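Side-chain contacts in beta-lactamase (Sphaerobacter thermophilus, PDB 4EWF), which probably hydrolyses the amide bond of beta-lactams to give substituted beta-amino acids: residues D114-A117 and T118-I122; R151-L154 and P155-E159. All coordinates share one frame; numbering follows the deposited sequence.

Contact 1 of 2, residues D114-A117 and T118-I122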
loop_
_atom_site.group_PDB
_atom_site.type_symbol
_atom_site.label_atom_id
_atom_site.label_comp_id
_atom_site.label_asym_id
_atom_site.label_seq_id
_atom_site.Cartn_x
_atom_site.Cartn_y
_atom_site.Cartn_z
ATOM N N ASP A 114 3.596 -2.594 -11.248
ATOM C CA ASP A 114 3.431 -2.710 -12.689
ATOM C C ASP A 114 1.983 -2.430 -13.108
ATOM O O ASP A 114 1.066 -3.188 -12.780
ATOM C CB ASP A 114 3.880 -4.098 -13.149
ATOM C CG ASP A 114 4.046 -4.182 -14.644
ATOM O OD1 ASP A 114 5.147 -4.563 -15.112
ATOM O OD2 ASP A 114 3.067 -3.863 -15.346
ATOM N N ASN A 115 1.803 -1.333 -13.833
ATOM C CA ASN A 115 0.490 -0.841 -14.234
ATOM C C ASN A 115 -0.202 -1.764 -15.243
ATOM O O ASN A 115 -1.417 -1.921 -15.202
ATOM C CB ASN A 115 0.582 0.585 -14.805
ATOM C CG ASN A 115 0.716 1.663 -13.715
ATOM O OD1 ASN A 115 0.514 1.395 -12.532
ATOM N ND2 ASN A 115 1.043 2.887 -14.125
ATOM N N THR A 116 0.566 -2.373 -16.146
ATOM C CA THR A 116 -0.004 -3.345 -17.083
ATOM C C THR A 116 -0.548 -4.570 -16.326
ATOM O O THR A 116 -1.687 -5.004 -16.541
ATOM C CB THR A 116 1.034 -3.813 -18.121
ATOM O OG1 THR A 116 1.456 -2.694 -18.924
ATOM C CG2 THR A 116 0.433 -4.870 -19.024
ATOM N N ALA A 117 0.269 -5.121 -15.435
ATOM C CA ALA A 117 -0.137 -6.276 -14.632
ATOM C C ALA A 117 -1.390 -5.942 -13.823
ATOM O O ALA A 117 -2.303 -6.763 -13.695
ATOM C CB ALA A 117 0.982 -6.680 -13.698
ATOM N N THR A 118 -1.420 -4.725 -13.286
ATOM C CA THR A 118 -2.552 -4.252 -12.498
ATOM C C THR A 118 -3.831 -4.250 -13.324
ATOM O O THR A 118 -4.851 -4.796 -12.888
ATOM C CB THR A 118 -2.303 -2.841 -11.947
ATOM O OG1 THR A 118 -1.170 -2.872 -11.071
ATOM C CG2 THR A 118 -3.520 -2.348 -11.165
ATOM N N ASN A 119 -3.779 -3.630 -14.505
ATOM C CA ASN A 119 -4.944 -3.559 -15.380
ATOM C C ASN A 119 -5.417 -4.921 -15.900
ATOM O O ASN A 119 -6.607 -5.118 -16.146
ATOM C CB ASN A 119 -4.718 -2.573 -16.533
ATOM C CG ASN A 119 -4.583 -1.132 -16.043
ATOM O OD1 ASN A 119 -4.845 -0.842 -14.877
ATOM N ND2 ASN A 119 -4.174 -0.227 -16.933
ATOM N N LEU A 120 -4.483 -5.851 -16.060
ATOM C CA LEU A 120 -4.821 -7.228 -16.405
ATOM C C LEU A 120 -5.604 -7.924 -15.272
ATOM O O LEU A 120 -6.583 -8.631 -15.530
ATOM C CB LEU A 120 -3.555 -8.013 -16.762
ATOM C CG LEU A 120 -2.930 -7.702 -18.134
ATOM C CD1 LEU A 120 -1.556 -8.377 -18.262
ATOM C CD2 LEU A 120 -3.855 -8.148 -19.280
ATOM N N LEU A 121 -5.167 -7.726 -14.026
ATOM C CA LEU A 121 -5.874 -8.259 -12.858
ATOM C C LEU A 121 -7.258 -7.612 -12.686
ATOM O O LEU A 121 -8.218 -8.269 -12.296
ATOM C CB LEU A 121 -5.041 -8.043 -11.591
ATOM C CG LEU A 121 -3.702 -8.785 -11.529
ATOM C CD1 LEU A 121 -2.940 -8.409 -10.259
ATOM C CD2 LEU A 121 -3.926 -10.280 -11.587
ATOM N N ILE A 122 -7.342 -6.311 -12.953
ATOM C CA ILE A 122 -8.625 -5.614 -12.916
ATOM C C ILE A 122 -9.577 -6.211 -13.950
ATOM O O ILE A 122 -10.765 -6.419 -13.670
ATOM C CB ILE A 122 -8.453 -4.109 -13.138
ATOM C CG1 ILE A 122 -7.682 -3.498 -11.965
ATOM C CG2 ILE A 122 -9.811 -3.425 -13.308
ATOM C CD1 ILE A 122 -7.518 -1.999 -12.080
#
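Thr118 turns its hydroxyl back along the helix to Asp114, one turn earlier, and OG1 donates to Asp114 O at 2.8 Å. The first torsion makes this possible: with chi1 at -62°, OG1 lies beside the backbone N of Thr118, and both groups converge on one carbonyl oxygen. The amide N reaches Asp114 O at 3.0 Å, tilted modestly from the carbonyl plane, whereas the hydroxyl comes from well above that plane. Two bonds therefore grip the oxygen, and the hydroxyl finds its acceptor at the carbonyl of the N-cap residue.

As N-cap, Asp114 also folds its carboxylate over the first turn, where OD2 accepts from Ala117 N at 3.1 Å in a nearly straight bond (171°), although the donor stands above the carboxylate plane. OD1 accepts from the amides of Val90 and Leu91, so both carboxylate oxygens are engaged, which should fix the rotation of the group.

On another side of the helix, Thr116 and Leu120 lie alongside each other. Thr116 CG2, anti to its own amide nitrogen, meets Leu120 CD1 at 4.1 Å, while Thr116 OG1 bonds to Ala85 N. Regular backbone bonds carry the helix onward.

Helix 115-125 thus starts between several elements. Thr118 and Leu121 pack on Leu58 of helix 55-67, and Ala117 joins them against Thr109 of helix 102-111. Asn115 bonds through OD1 to Lys55, the lysine of a probable SxxK motif, and through ND2 to Pro86 O, while Asn119 OD1 receives Met148 N from a loop.

Contact 2 of 2, residues R151-L154 and P155-E159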
loop_
_atom_site.group_PDB
_atom_site.type_symbol
_atom_site.label_atom_id
_atom_site.label_comp_id
_atom_site.label_asym_id
_atom_site.label_seq_id
_atom_site.Cartn_x
_atom_site.Cartn_y
_atom_site.Cartn_z
ATOM N N ARG A 151 -1.023 8.717 -14.120
ATOM C CA ARG A 151 -1.264 10.139 -13.875
ATOM C C ARG A 151 -2.515 10.323 -13.028
ATOM O O ARG A 151 -3.379 9.437 -12.987
ATOM C CB ARG A 151 -1.391 10.906 -15.194
ATOM C CG ARG A 151 -2.476 10.369 -16.112
ATOM C CD ARG A 151 -2.645 11.257 -17.331
ATOM N NE ARG A 151 -2.931 10.485 -18.539
ATOM C CZ ARG A 151 -4.151 10.125 -18.932
ATOM N NH1 ARG A 151 -4.308 9.422 -20.050
ATOM N NH2 ARG A 151 -5.211 10.467 -18.211
ATOM N N PRO A 152 -2.614 11.460 -12.321
ATOM C CA PRO A 152 -3.829 11.655 -11.521
ATOM C C PRO A 152 -4.986 11.855 -12.483
ATOM O O PRO A 152 -4.768 12.321 -13.604
ATOM C CB PRO A 152 -3.558 12.972 -10.762
ATOM C CG PRO A 152 -2.135 13.361 -11.077
ATOM C CD PRO A 152 -1.778 12.670 -12.366
ATOM N N ALA A 153 -6.195 11.506 -12.066
ATOM C CA ALA A 153 -7.372 11.820 -12.875
ATOM C C ALA A 153 -7.582 13.332 -12.957
ATOM O O ALA A 153 -7.262 14.052 -12.020
ATOM C CB ALA A 153 -8.603 11.161 -12.270
ATOM N N LEU A 154 -8.131 13.816 -14.064
ATOM C CA LEU A 154 -8.586 15.199 -14.109
ATOM C C LEU A 154 -9.784 15.302 -13.167
ATOM O O LEU A 154 -10.378 14.280 -12.808
ATOM C CB LEU A 154 -8.974 15.598 -15.534
ATOM C CG LEU A 154 -7.828 15.470 -16.540
ATOM C CD1 LEU A 154 -8.300 15.833 -17.934
ATOM C CD2 LEU A 154 -6.643 16.334 -16.115
ATOM N N PRO A 155 -10.130 16.527 -12.742
ATOM C CA PRO A 155 -11.222 16.723 -11.776
ATOM C C PRO A 155 -12.535 16.064 -12.210
ATOM O O PRO A 155 -13.268 15.537 -11.373
ATOM C CB PRO A 155 -11.381 18.245 -11.739
ATOM C CG PRO A 155 -10.041 18.773 -12.145
ATOM C CD PRO A 155 -9.514 17.801 -13.153
ATOM N N ASP A 156 -12.818 16.072 -13.508
ATOM C CA ASP A 156 -14.070 15.506 -14.004
ATOM C C ASP A 156 -13.971 14.034 -14.382
ATOM O O ASP A 156 -14.921 13.470 -14.929
ATOM C CB ASP A 156 -14.607 16.325 -15.189
ATOM C CG ASP A 156 -13.646 16.362 -16.367
ATOM O OD1 ASP A 156 -14.111 16.607 -17.502
ATOM O OD2 ASP A 156 -12.432 16.149 -16.163
ATOM N N GLU A 157 -12.825 13.415 -14.114
ATOM C CA GLU A 157 -12.684 11.964 -14.285
ATOM C C GLU A 157 -12.709 11.274 -12.917
ATOM O O GLU A 157 -12.163 11.796 -11.957
ATOM C CB GLU A 157 -11.362 11.608 -14.986
ATOM C CG GLU A 157 -11.138 12.263 -16.352
ATOM C CD GLU A 157 -9.712 12.052 -16.869
ATOM O OE1 GLU A 157 -8.786 11.896 -16.036
ATOM O OE2 GLU A 157 -9.515 12.039 -18.105
ATOM N N PRO A 158 -13.320 10.089 -12.841
ATOM C CA PRO A 158 -13.366 9.286 -11.614
ATOM C C PRO A 158 -11.971 9.009 -11.070
ATOM O O PRO A 158 -11.105 8.566 -11.808
ATOM C CB PRO A 158 -14.000 7.971 -12.080
ATOM C CG PRO A 158 -14.804 8.345 -13.281
ATOM C CD PRO A 158 -14.044 9.448 -13.955
ATOM N N GLU A 159 -11.760 9.268 -9.786
ATOM C CA GLU A 159 -10.471 9.038 -9.173
ATOM C C GLU A 159 -10.595 7.904 -8.164
ATOM O O GLU A 159 -11.707 7.590 -7.700
ATOM C CB GLU A 159 -9.982 10.334 -8.488
ATOM C CG GLU A 159 -8.610 10.241 -7.799
ATOM C CD GLU A 159 -7.472 9.876 -8.755
ATOM O OE1 GLU A 159 -7.303 8.672 -9.054
ATOM O OE2 GLU A 159 -6.741 10.795 -9.192
HETATM O O HOH W 1 -5.890 12.226 -16.043
#
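Two glutamate side chains, Glu157 and Glu159, reach back to successive backbone amides of the preceding segment. Glu157 OE1 accepts from Leu154 N at 2.8 Å and Glu159 OE2 from Ala153 N at 3.0 Å; in each case the N-H comes from above the carboxylate plane. The two acids arrive by different routes. Glu157 runs extended beyond CG, whereas Glu159 sets CG anti to its backbone N (chi1 -180°) and then bends at chi2, 60°, which brings its carboxylate round to Ala153.

Among backbone groups, a type I beta turn from Leu154 to Glu157 is closed by Glu157 N donating to Leu154 O at 2.9 Å. This turn reverses the chain and places Glu157 beside the residue whose amide its side chain receives.

A water links the charged groups. It accepts from Arg151 NH2 in the guanidinium plane at 2.9 Å, and donates to both Pro152 O and Glu157 OE1. Arg151 and Glu157 themselves stay 4.4 Å apart, NH2 to OE1, beyond a salt bridge, and the water spans them.

The apolar contact is between adjacent residues, Leu154 CB lying a tight 3.3 Å from Pro155 CD. Carbon also flanks the acids: the side chains of Leu154 and Glu157 slant across each other, with Leu154 CG 3.7 Å from Glu157 OE1, and Ala153 CB sits beside the Glu159 carboxylate.

Both carboxylates also have arginine partners elsewhere, Arg146 for Glu157 OE1 and Arg49 for Glu159 OE2. Each of these two oxygens thus combines a backbone N-H with a salt bridge, and Glu157 OE1 takes the water as well, an environment that would probably stabilise the ionised form.

Overall arrangement
From the N terminus, contact 1 comes first, over the first two turns of helix 115-125; it closes no loop, its bonds across the segments linking residues four apart. Helix 127-136 follows, and the chain then enters the loop that leads to strand 161-162, where contact 2 folds residues 151-159 back on themselves through a beta turn. The contacts are in series, neither nesting nor crossing. The centres of contact 1 and contact 2 lie about 18 Å apart, and the nearest atoms of contact 1 and contact 2 about 6 Å, without touching. Contact 1 joins its helix to helices 55-67 and 102-111. Contact 2 lies closer to the surface; Arg49 of strand 48-49 pairs with it, and Pro152 touches Thr221, between strands 212-220 and 223-232.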